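Local structure of transcriptional regulator, LacI family (Arthrobacter sp., 4RKQ) at residues V18-P23 / A73-L78; G57-D62 / G79-Q84; T241-L246 / R279-E284. The protein probably regulates transcription in response to a sugar or related small-molecule effector, as members of the LacI family do. All coordinates share one frame; numbering follows the deposited sequence.

Contact 1 of 3, residues V18-P23 / A73-L78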
loop_
_atom_site.group_PDB
_atom_site.type_symbol
_atom_site.label_atom_id
_atom_site.label_comp_id
_atom_site.label_asym_id
_atom_site.label_seq_id
_atom_site.Cartn_x
_atom_site.Cartn_y
_atom_site.Cartn_z
ATOM N N VAL A 18 12.903 9.584 -14.376
ATOM C CA VAL A 18 11.660 10.203 -13.993
ATOM C C VAL A 18 11.470 10.133 -12.467
ATOM O O VAL A 18 11.723 9.112 -11.820
ATOM C CB VAL A 18 10.443 9.541 -14.653
ATOM C CG1 VAL A 18 9.200 10.303 -14.267
ATOM C CG2 VAL A 18 10.579 9.633 -16.151
ATOM N N GLY A 19 11.101 11.255 -11.896
ATOM C CA GLY A 19 10.797 11.314 -10.445
ATOM C C GLY A 19 9.304 11.240 -10.210
ATOM O O GLY A 19 8.526 11.827 -10.940
ATOM N N LEU A 20 8.899 10.482 -9.190
ATOM C CA LEU A 20 7.526 10.364 -8.814
ATOM C C LEU A 20 7.406 10.910 -7.399
ATOM O O LEU A 20 8.044 10.412 -6.466
ATOM C CB LEU A 20 7.169 8.875 -8.829
ATOM C CG LEU A 20 5.838 8.209 -8.949
ATOM C CD1 LEU A 20 4.897 8.938 -9.890
ATOM C CD2 LEU A 20 6.177 6.786 -9.442
ATOM N N ALA A 21 6.586 11.930 -7.238
ATOM C CA ALA A 21 6.368 12.552 -5.922
ATOM C C ALA A 21 4.967 12.131 -5.360
ATOM O O ALA A 21 3.924 12.329 -6.007
ATOM C CB ALA A 21 6.483 14.060 -6.043
ATOM N N ILE A 22 4.947 11.501 -4.201
ATOM C CA ILE A 22 3.681 11.136 -3.583
ATOM C C ILE A 22 3.655 11.621 -2.129
ATOM O O ILE A 22 4.682 11.589 -1.490
ATOM C CB ILE A 22 3.390 9.641 -3.640
ATOM C CG1 ILE A 22 4.593 8.890 -3.190
ATOM C CG2 ILE A 22 3.053 9.235 -5.094
ATOM C CD1 ILE A 22 4.286 7.475 -2.803
ATOM N N PRO A 23 2.483 12.064 -1.660
ATOM C CA PRO A 23 2.398 12.655 -0.333
ATOM C C PRO A 23 2.482 11.666 0.809
ATOM O O PRO A 23 2.728 12.075 1.893
ATOM C CB PRO A 23 1.027 13.326 -0.318
ATOM C CG PRO A 23 0.254 12.675 -1.371
ATOM C CD PRO A 23 1.222 12.192 -2.400
ATOM N N ALA A 73 12.199 14.740 -15.522
ATOM C CA ALA A 73 10.762 15.056 -15.476
ATOM C C ALA A 73 10.219 14.545 -14.168
ATOM O O ALA A 73 10.820 13.632 -13.567
ATOM C CB ALA A 73 10.014 14.370 -16.617
ATOM N N VAL A 74 9.055 15.053 -13.777
ATOM C CA VAL A 74 8.410 14.585 -12.548
ATOM C C VAL A 74 6.955 14.338 -12.812
ATOM O O VAL A 74 6.337 15.105 -13.508
ATOM C CB VAL A 74 8.539 15.594 -11.401
ATOM C CG1 VAL A 74 7.720 15.170 -10.179
ATOM C CG2 VAL A 74 10.008 15.799 -11.025
ATOM N N ILE A 75 6.447 13.252 -12.237
ATOM C CA ILE A 75 5.011 12.939 -12.213
ATOM C C ILE A 75 4.649 12.935 -10.726
ATOM O O ILE A 75 5.320 12.259 -9.919
ATOM C CB ILE A 75 4.770 11.543 -12.795
ATOM C CG1 ILE A 75 4.992 11.587 -14.288
ATOM C CG2 ILE A 75 3.323 11.087 -12.490
ATOM C CD1 ILE A 75 5.137 10.180 -14.877
ATOM N N GLY A 76 3.644 13.702 -10.326
ATOM C CA GLY A 76 3.336 13.774 -8.907
ATOM C C GLY A 76 1.984 14.296 -8.478
ATOM O O GLY A 76 1.286 14.973 -9.238
ATOM N N TYR A 77 1.653 13.958 -7.244
ATOM C CA TYR A 77 0.586 14.586 -6.498
ATOM C C TYR A 77 1.288 15.570 -5.577
ATOM O O TYR A 77 1.989 15.178 -4.661
ATOM C CB TYR A 77 -0.180 13.550 -5.697
ATOM C CG TYR A 77 -1.172 12.745 -6.477
ATOM C CD1 TYR A 77 -0.769 11.637 -7.269
ATOM C CD2 TYR A 77 -2.506 13.059 -6.434
ATOM C CE1 TYR A 77 -1.697 10.893 -7.970
ATOM C CE2 TYR A 77 -3.426 12.326 -7.136
ATOM C CZ TYR A 77 -3.035 11.252 -7.875
ATOM O OH TYR A 77 -3.989 10.573 -8.573
ATOM N N LEU A 78 1.137 16.860 -5.839
ATOM C CA LEU A 78 1.981 17.849 -5.156
ATOM C C LEU A 78 1.298 18.674 -4.072
ATOM O O LEU A 78 1.946 19.538 -3.455
ATOM C CB LEU A 78 2.604 18.788 -6.176
ATOM C CG LEU A 78 3.546 18.113 -7.199
ATOM C CD1 LEU A 78 4.235 19.221 -7.898
ATOM C CD2 LEU A 78 4.549 17.167 -6.557
#
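Leu-20 and Ile-75 stand side by side on one face of the sheet and point the same way, with Leu-20 CD1 3.7 Å from Ile-75 CG2. Leu-20 carries CG anti to the backbone N (chi1 -158°), which, with chi2 at 37°, brings CD1 3.3 Å from Ile-75 O. Ile-75 holds its longer branch beside its own N, and its side chain crosses that of Val-18 obliquely, with Ile-75 CD1 4.1 Å from Val-18 CG1. Helix 29-43 covers Leu-20 and Ile-75, while Leu-257 of helix 246-262 meets Val-18 and Ile-75. Strands 17-22 and 73-76 are parallel neighbours in the Rossmann-like N-terminal half of a periplasmic-binding-protein fold, joined by a straight Gly-19 N to Ala-73 O bond (2.9 Å) and three more that alternate down the ladder to Tyr-77 N and Ala-21 O. On the opposite face Ala-21 CB touches Leu-78 CD2 at 3.7 Å. Gly-76 pairs with Ala-21, and a CB there would lie about 3.1 Å from Ala-21 CB, a tight fit. Pro-23 and Tyr-77 cross obliquely, with Pro-23 CD 3.8 Å from Tyr-77 CB; the tyrosine ring makes edge-to-face contacts with Phe-30 and Phe-33, its hydroxyl hydrogen-bonded to Tyr-29 OH.

Contact 2 of 3, residues G57-D62 / G79-Q84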
loop_
_atom_site.group_PDB
_atom_site.type_symbol
_atom_site.label_atom_id
_atom_site.label_comp_id
_atom_site.label_asym_id
_atom_site.label_seq_id
_atom_site.Cartn_x
_atom_site.Cartn_y
_atom_site.Cartn_z
ATOM N N GLY A 57 7.299 17.422 7.887
ATOM C CA GLY A 57 6.707 18.633 7.390
ATOM C C GLY A 57 7.038 18.983 5.958
ATOM O O GLY A 57 6.782 20.099 5.529
ATOM N N ARG A 58 7.570 18.033 5.187
ATOM C CA ARG A 58 7.945 18.340 3.791
ATOM C C ARG A 58 6.696 18.557 2.896
ATOM O O ARG A 58 5.623 18.040 3.171
ATOM C CB ARG A 58 8.877 17.273 3.245
ATOM C CG ARG A 58 10.245 17.199 3.884
ATOM C CD ARG A 58 11.094 16.061 3.332
ATOM N NE ARG A 58 11.507 16.276 1.925
ATOM C CZ ARG A 58 11.341 15.429 0.920
ATOM N NH1 ARG A 58 10.790 14.243 1.111
ATOM N NH2 ARG A 58 11.820 15.735 -0.282
ATOM N N SER A 59 6.847 19.346 1.829
ATOM C CA SER A 59 5.760 19.647 0.900
ATOM C C SER A 59 6.079 19.023 -0.490
ATOM O O SER A 59 7.215 18.582 -0.725
ATOM C CB SER A 59 5.650 21.162 0.720
ATOM O OG SER A 59 6.777 21.667 -0.025
ATOM N N GLY A 60 5.111 19.056 -1.395
ATOM C CA GLY A 60 5.351 18.650 -2.776
ATOM C C GLY A 60 6.430 19.488 -3.435
ATOM O O GLY A 60 7.150 18.987 -4.277
ATOM N N LEU A 61 6.579 20.778 -3.069
ATOM C CA LEU A 61 7.677 21.564 -3.601
ATOM C C LEU A 61 9.037 21.037 -3.138
ATOM O O LEU A 61 9.981 20.936 -3.940
ATOM C CB LEU A 61 7.500 23.063 -3.265
ATOM C CG LEU A 61 8.495 24.046 -3.795
ATOM C CD1 LEU A 61 8.416 23.981 -5.320
ATOM C CD2 LEU A 61 8.193 25.452 -3.290
ATOM N N ASP A 62 9.160 20.673 -1.877
ATOM C CA ASP A 62 10.397 20.072 -1.396
ATOM C C ASP A 62 10.741 18.775 -2.183
ATOM O O ASP A 62 11.903 18.518 -2.460
ATOM C CB ASP A 62 10.288 19.685 0.057
ATOM C CG ASP A 62 10.175 20.886 0.975
ATOM O OD1 ASP A 62 10.943 21.844 0.788
ATOM O OD2 ASP A 62 9.331 20.860 1.889
ATOM N N GLY A 79 0.018 18.423 -3.833
ATOM C CA GLY A 79 -0.709 19.105 -2.741
ATOM C C GLY A 79 -0.821 20.602 -2.879
ATOM O O GLY A 79 -0.817 21.314 -1.889
ATOM N N GLY A 80 -0.879 21.092 -4.117
ATOM C CA GLY A 80 -1.104 22.511 -4.402
ATOM C C GLY A 80 0.119 23.277 -4.865
ATOM O O GLY A 80 0.015 24.457 -5.108
ATOM N N TYR A 81 1.273 22.615 -5.029
ATOM C CA TYR A 81 2.510 23.304 -5.401
ATOM C C TYR A 81 2.907 23.167 -6.873
ATOM O O TYR A 81 4.063 23.418 -7.222
ATOM C CB TYR A 81 3.670 22.829 -4.497
ATOM C CG TYR A 81 3.595 23.355 -3.100
ATOM C CD1 TYR A 81 4.024 24.641 -2.805
ATOM C CD2 TYR A 81 3.055 22.595 -2.085
ATOM C CE1 TYR A 81 3.955 25.143 -1.514
ATOM C CE2 TYR A 81 2.955 23.088 -0.777
ATOM C CZ TYR A 81 3.415 24.361 -0.511
ATOM O OH TYR A 81 3.338 24.875 0.737
ATOM N N ALA A 82 1.956 22.793 -7.730
ATOM C CA ALA A 82 2.216 22.587 -9.165
ATOM C C ALA A 82 2.946 23.722 -9.832
ATOM O O ALA A 82 3.929 23.512 -10.543
ATOM C CB ALA A 82 0.906 22.332 -9.900
ATOM N N ASP A 83 2.444 24.927 -9.663
ATOM C CA ASP A 83 3.001 26.070 -10.352
ATOM C C ASP A 83 4.442 26.371 -9.928
ATOM O O ASP A 83 5.350 26.573 -10.777
ATOM C CB ASP A 83 2.094 27.299 -10.163
ATOM C CG ASP A 83 2.395 28.389 -11.172
ATOM O OD1 ASP A 83 2.257 28.159 -12.415
ATOM O OD2 ASP A 83 2.807 29.466 -10.724
ATOM N N GLN A 84 4.654 26.431 -8.611
ATOM C CA GLN A 84 5.979 26.657 -8.075
ATOM C C GLN A 84 6.957 25.527 -8.415
ATOM O O GLN A 84 8.113 25.770 -8.713
ATOM C CB GLN A 84 5.926 26.825 -6.562
ATOM C CG GLN A 84 5.217 28.113 -6.127
ATOM C CD GLN A 84 5.021 28.207 -4.626
ATOM O OE1 GLN A 84 3.907 28.113 -4.128
ATOM N NE2 GLN A 84 6.114 28.386 -3.897
#
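The phenol ring of Tyr-81 has Ser-59 OG over one face, 4.1 Å above the plane and offset toward the rim. Ser-59 CB makes the closer touch, 3.6 Å from Tyr-81 CE2. Gly-60 N and Leu-61 CB approach the ring obliquely, the latter 3.8 Å from Tyr-81 CD1, so three consecutive residues line the same side of the ring. The ring is brought there by a chi1 of -73°, which sets CG anti to the carbonyl carbon. Leu-61 has its own CG anti to the backbone N and sends its two methyls to Gln-84: CD1 lies against the backbone carbonyl of that residue, whereas CD2 meets the flat amide at NE2, 3.6 Å away. The two side chains cross at about a right angle, and the meeting is one of van der Waals packing.

Polar bonds form within 57-62 and to residues outside the pair of segments. Asp-62 OD2 accepts from Ser-59 N at 2.9 Å through its anti lone pair, and Ser-59 OG in return accepts from Asp-62 N at 3.2 Å along a nearly straight path of 165°. This reciprocal pair is a capping box, and it fixes the serine that faces the ring. On the other side, Glu-99 receives bonds from Gly-80 N and Ala-82 N, holding the loop that carries Tyr-81. Ser-59 caps helix 60-67 with its side chain, whereas Tyr-81 holds the N-cap position of helix 82-89 by place alone, and the contact joins two neighbouring helix starts of an alternating beta-alpha fold, the second helix following directly on strand 73-76.

Contact 3 of 3, residues T241-L246 / R279-E284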
loop_
_atom_site.group_PDB
_atom_site.type_symbol
_atom_site.label_atom_id
_atom_site.label_comp_id
_atom_site.label_asym_id
_atom_site.label_seq_id
_atom_site.Cartn_x
_atom_site.Cartn_y
_atom_site.Cartn_z
ATOM N N THR A 241 -17.266 0.809 -5.551
ATOM C CA THR A 241 -16.452 2.006 -5.628
ATOM C C THR A 241 -16.488 2.702 -6.979
ATOM O O THR A 241 -16.709 2.077 -8.011
ATOM C CB THR A 241 -14.991 1.654 -5.265
ATOM O OG1 THR A 241 -14.209 2.844 -5.236
ATOM C CG2 THR A 241 -14.361 0.684 -6.263
ATOM N N MET A 242 -16.273 4.012 -6.955
ATOM C CA MET A 242 -16.013 4.749 -8.179
ATOM C C MET A 242 -14.493 4.633 -8.455
ATOM O O MET A 242 -13.638 5.153 -7.704
ATOM C CB MET A 242 -16.460 6.193 -8.074
ATOM C CG MET A 242 -17.965 6.424 -7.818
ATOM S SD MET A 242 -18.933 5.797 -9.192
ATOM C CE MET A 242 -18.142 6.562 -10.602
ATOM N N ALA A 243 -14.166 4.007 -9.572
ATOM C CA ALA A 243 -12.761 3.666 -9.874
ATOM C C ALA A 243 -12.352 3.928 -11.281
ATOM O O ALA A 243 -13.158 3.808 -12.191
ATOM C CB ALA A 243 -12.562 2.196 -9.615
ATOM N N LEU A 244 -11.052 4.151 -11.495
ATOM C CA LEU A 244 -10.476 4.000 -12.836
ATOM C C LEU A 244 -9.350 3.019 -12.632
ATOM O O LEU A 244 -8.817 2.921 -11.511
ATOM C CB LEU A 244 -9.980 5.329 -13.432
ATOM N N ASP A 245 -9.031 2.272 -13.693
ATOM C CA ASP A 245 -8.009 1.253 -13.649
ATOM C C ASP A 245 -6.739 2.045 -13.455
ATOM O O ASP A 245 -6.508 3.070 -14.125
ATOM C CB ASP A 245 -7.948 0.435 -14.957
ATOM C CG ASP A 245 -7.094 -0.851 -14.826
ATOM O OD1 ASP A 245 -6.143 -0.937 -13.998
ATOM O OD2 ASP A 245 -7.373 -1.796 -15.584
ATOM N N LEU A 246 -5.966 1.653 -12.463
ATOM C CA LEU A 246 -4.704 2.337 -12.225
ATOM C C LEU A 246 -3.758 2.198 -13.389
ATOM O O LEU A 246 -2.903 3.008 -13.547
ATOM C CB LEU A 246 -4.074 1.826 -10.938
ATOM C CG LEU A 246 -4.838 2.560 -9.820
ATOM C CD1 LEU A 246 -4.805 1.803 -8.517
ATOM C CD2 LEU A 246 -4.293 3.973 -9.668
ATOM N N ARG A 279 -15.399 4.971 -13.195
ATOM C CA ARG A 279 -16.516 4.119 -13.526
ATOM C C ARG A 279 -16.975 3.480 -12.220
ATOM O O ARG A 279 -16.162 3.207 -11.335
ATOM C CB ARG A 279 -16.068 3.066 -14.543
ATOM C CG ARG A 279 -15.847 3.616 -15.956
ATOM C CD ARG A 279 -15.519 2.520 -16.978
ATOM N NE ARG A 279 -14.354 1.710 -16.605
ATOM C CZ ARG A 279 -13.075 2.072 -16.771
ATOM N NH1 ARG A 279 -12.746 3.245 -17.315
ATOM N NH2 ARG A 279 -12.106 1.248 -16.386
ATOM N N LEU A 280 -18.271 3.220 -12.106
ATOM C CA LEU A 280 -18.804 2.512 -10.916
ATOM C C LEU A 280 -18.480 1.031 -10.973
ATOM O O LEU A 280 -18.862 0.353 -11.916
ATOM C CB LEU A 280 -20.316 2.716 -10.822
ATOM C CG LEU A 280 -21.050 2.009 -9.691
ATOM C CD1 LEU A 280 -20.514 2.383 -8.308
ATOM C CD2 LEU A 280 -22.535 2.287 -9.827
ATOM N N VAL A 281 -17.757 0.536 -9.980
ATOM C CA VAL A 281 -17.466 -0.889 -9.855
ATOM C C VAL A 281 -18.328 -1.424 -8.709
ATOM O O VAL A 281 -18.150 -1.063 -7.521
ATOM C CB VAL A 281 -15.971 -1.143 -9.604
ATOM C CG1 VAL A 281 -15.695 -2.631 -9.432
ATOM C CG2 VAL A 281 -15.158 -0.553 -10.740
ATOM N N LEU A 282 -19.316 -2.233 -9.072
ATOM C CA LEU A 282 -20.273 -2.777 -8.123
ATOM C C LEU A 282 -19.733 -4.052 -7.519
ATOM O O LEU A 282 -19.433 -4.991 -8.228
ATOM C CB LEU A 282 -21.606 -3.082 -8.810
ATOM C CG LEU A 282 -22.355 -1.816 -9.263
ATOM C CD1 LEU A 282 -23.681 -2.159 -9.933
ATOM C CD2 LEU A 282 -22.578 -0.868 -8.097
ATOM N N ARG A 283 -19.642 -4.078 -6.203
ATOM C CA ARG A 283 -19.179 -5.278 -5.522
ATOM C C ARG A 283 -20.251 -5.686 -4.530
ATOM O O ARG A 283 -21.404 -5.775 -4.901
ATOM C CB ARG A 283 -17.798 -5.028 -4.914
ATOM C CG ARG A 283 -16.731 -4.809 -5.988
ATOM C CD ARG A 283 -15.330 -5.051 -5.434
ATOM N NE ARG A 283 -14.273 -4.588 -6.331
ATOM C CZ ARG A 283 -13.460 -3.545 -6.114
ATOM N NH1 ARG A 283 -13.546 -2.780 -5.010
ATOM N NH2 ARG A 283 -12.537 -3.260 -7.019
ATOM N N GLU A 284 -19.923 -5.897 -3.275
ATOM C CA GLU A 284 -20.927 -6.348 -2.344
ATOM C C GLU A 284 -21.525 -5.301 -1.451
ATOM O O GLU A 284 -22.477 -5.599 -0.746
ATOM C CB GLU A 284 -20.359 -7.474 -1.459
ATOM C CG GLU A 284 -19.859 -8.665 -2.248
ATOM C CD GLU A 284 -19.084 -9.645 -1.386
ATOM O OE1 GLU A 284 -18.573 -9.243 -0.309
ATOM O OE2 GLU A 284 -19.007 -10.825 -1.783
#
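Four backbone hydrogen bonds make the tight part of this contact. Thr-241 and Val-281 exchange two, the shorter running from Val-281 N to Thr-241 O at 2.7 Å, and Ala-243 and Arg-279 exchange the others. Between these hydrogen-bonded pairs sits the non-hydrogen-bonded pair Met-242 and Leu-280. The methionine chain is bent at chi2 (-63°) and chi3 (-51°), which folds SD back to 3.7 Å from Leu-280 CB and puts CE 3.7 Å from Leu-280 N. Both side chains lie under helix 112-125; an alanine in place of Met-242 would remove the sulphur and methyl, and would probably loosen the packing on Leu-280 and against Val-118 and Ala-119. Strand 273-281 runs antiparallel to 240-243 but parallel to 106-110, so the strand direction of the sheet reverses here. On the other face Ala-243 CB touches Val-281 CG2 at 3.9 Å, and Thr-241 CG2 lies near Arg-283 NH1, itself bonded to Leu-239 O. The loose side is solvent-exposed Arg-279: its guanidinium bends towards Asp-245, yet NH2 stays 5.7 Å from Asp-245 OD2, and the ion pair of Arg-279 NH1 with Glu-248 OE1 is long and weak. Asp-245 OD1 accepts from Arg-247 N, capping helix 246-262.

In the fold
Contact 1 is the buried one, contact 3 is partly buried, and contact 2 lies at the surface. Contacts 1 and 3 belong to one sheet but to opposite sides of the chain's centre, about 25 Å apart between centres: the first is a parallel pairing with apolar faces, the second an antiparallel one with arginines at its margin. Contact 2 shares its surroundings with contact 1, since helices 60-67 and 82-89 flank strand 73-76 in the chain, and Leu-78 CD2 packs on Gly-60 O at 3.9 Å. Its chemistry is that of helix caps and ring packing instead of strand ladders. Helix 246-262, which follows 241-246, also reaches the strands of contact 1.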